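PDB 5LP0: epsin 1 from Danio rerio, which probably binds membranes rich in phosphatidylinositol 4,5-bisphosphate, modifies their curvature and facilitates the formation of clathrin-coated invaginations in receptor-mediated endocytosis. Local coordinates for residues E7-I10 / K11-A15. Numbering follows the deposited sequence.
Sequences EAEI and KVREA
Glu9 and Arg13, one helical turn apart, run side by side in the same direction and close a salt bridge in which a single carboxylate oxygen takes both bonds. Glu9 OE2 accepts from Arg13 NH2 at 3.1 Å and from Arg13 NE at 3.2 Å, and it sits in the guanidinium plane, at the edge where NE and NH2 lie. The fit is not flush, since the carboxylate is turned 34° from that plane: NH2 meets OE2 nearly head-on, whereas NE comes in on the anti side, tilted 29° out of the carboxylate plane. An extended Glu9 chain, its CG anti to the backbone N (chi1 176°), carries the acid alongside the arginine. With Glu9 cut back to an alanine, the guanidinium is likely to lose its acidic mate and become freer to turn.

Beneath the pair, regular i to i+4 backbone bonds build the helix. Lys11 N donates to Glu7 O at 2.9 Å, which ties the N-cap residue into the first turn, and Val12 N to Ala8 O, Arg13 N to Glu9 O and Glu14 N to Ile10 O follow.

Aliphatic parts of the side chains pack back on these carbonyls: Lys11 CG lies 3.3 Å from Glu7 O, and Val12 CG2 3.4 Å from Ala8 O. Lys11 NZ forms its salt bridge with Glu30, while Ala8 and Val12 face helix 38-51.

Helix 8-15 is the N-terminal amphipathic helix of the ENTH domain, which probably orders on the phosphoinositide and inserts into the membrane, as in other epsins; Arg13, close to Arg51, probably contributes to that lipid site.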
loop_
_atom_site.group_PDB
_atom_site.type_symbol
_atom_site.label_atom_id
_atom_site.label_comp_id
_atom_site.label_asym_id
_atom_site.label_seq_id
_atom_site.Cartn_x
_atom_site.Cartn_y
_atom_site.Cartn_z
ATOM N N GLU A 7 -17.400 0.987 2.191
ATOM C CA GLU A 7 -16.669 2.060 1.557
ATOM C C GLU A 7 -15.190 1.712 1.476
ATOM O O GLU A 7 -14.349 2.600 1.408
ATOM C CB GLU A 7 -16.893 3.374 2.309
ATOM C CG GLU A 7 -18.306 3.917 2.090
ATOM C CD GLU A 7 -18.568 5.250 2.761
ATOM O OE1 GLU A 7 -17.981 5.508 3.836
ATOM O OE2 GLU A 7 -19.375 6.029 2.209
ATOM N N ALA A 8 -14.887 0.420 1.486
ATOM C CA ALA A 8 -13.503 -0.042 1.484
ATOM C C ALA A 8 -12.711 0.443 0.270
ATOM O O ALA A 8 -11.604 0.938 0.424
ATOM C CB ALA A 8 -13.457 -1.559 1.596
ATOM N N GLU A 9 -13.274 0.276 -0.920
ATOM C CA GLU A 9 -12.599 0.656 -2.145
ATOM C C GLU A 9 -12.397 2.158 -2.158
ATOM O O GLU A 9 -11.324 2.644 -2.503
ATOM C CB GLU A 9 -13.369 0.200 -3.385
ATOM C CG GLU A 9 -12.727 0.683 -4.675
ATOM C CD GLU A 9 -13.463 0.251 -5.927
ATOM O OE1 GLU A 9 -14.435 -0.524 -5.838
ATOM O OE2 GLU A 9 -13.067 0.725 -7.009
ATOM N N ILE A 10 -13.421 2.894 -1.767
ATOM C CA ILE A 10 -13.330 4.339 -1.697
ATOM C C ILE A 10 -12.239 4.798 -0.716
ATOM O O ILE A 10 -11.493 5.722 -1.026
ATOM C CB ILE A 10 -14.720 4.935 -1.375
ATOM C CG1 ILE A 10 -15.587 4.819 -2.632
ATOM C CG2 ILE A 10 -14.612 6.376 -0.937
ATOM C CD1 ILE A 10 -17.058 4.968 -2.371
ATOM N N LYS A 11 -12.131 4.153 0.446
ATOM C CA LYS A 11 -11.105 4.531 1.416
ATOM C C LYS A 11 -9.702 4.305 0.837
ATOM O O LYS A 11 -8.801 5.123 1.017
ATOM C CB LYS A 11 -11.291 3.742 2.719
ATOM C CG LYS A 11 -12.443 4.273 3.559
ATOM C CD LYS A 11 -12.678 3.431 4.799
ATOM C CE LYS A 11 -13.810 3.972 5.669
ATOM N NZ LYS A 11 -13.561 5.383 6.108
ATOM N N VAL A 12 -9.499 3.184 0.163
ATOM C CA VAL A 12 -8.216 2.938 -0.492
ATOM C C VAL A 12 -7.905 4.011 -1.552
ATOM O O VAL A 12 -6.779 4.538 -1.618
ATOM C CB VAL A 12 -8.181 1.552 -1.150
ATOM C CG1 VAL A 12 -6.924 1.403 -1.975
ATOM C CG2 VAL A 12 -8.271 0.455 -0.108
ATOM N N ARG A 13 -8.907 4.377 -2.349
ATOM C CA ARG A 13 -8.703 5.400 -3.380
ATOM C C ARG A 13 -8.266 6.712 -2.743
ATOM O O ARG A 13 -7.332 7.359 -3.202
ATOM C CB ARG A 13 -9.976 5.631 -4.204
ATOM C CG ARG A 13 -10.248 4.548 -5.187
ATOM C CD ARG A 13 -11.622 4.706 -5.840
ATOM N NE ARG A 13 -11.831 3.662 -6.835
ATOM C CZ ARG A 13 -11.412 3.726 -8.093
ATOM N NH1 ARG A 13 -10.772 4.804 -8.531
ATOM N NH2 ARG A 13 -11.642 2.708 -8.916
ATOM N N GLU A 14 -8.932 7.091 -1.666
ATOM C CA GLU A 14 -8.618 8.317 -0.966
ATOM C C GLU A 14 -7.191 8.275 -0.432
ATOM O O GLU A 14 -6.467 9.247 -0.526
ATOM C CB GLU A 14 -9.597 8.513 0.190
ATOM C CG GLU A 14 -9.261 9.711 1.043
ATOM C CD GLU A 14 -9.463 11.014 0.310
ATOM O OE1 GLU A 14 -10.407 11.086 -0.514
ATOM O OE2 GLU A 14 -8.666 11.961 0.538
ATOM N N ALA A 15 -6.804 7.129 0.125
ATOM C CA ALA A 15 -5.494 6.953 0.719
ATOM C C ALA A 15 -4.384 6.977 -0.325
ATOM O O ALA A 15 -3.223 7.171 0.012
ATOM C CB ALA A 15 -5.436 5.635 1.514
#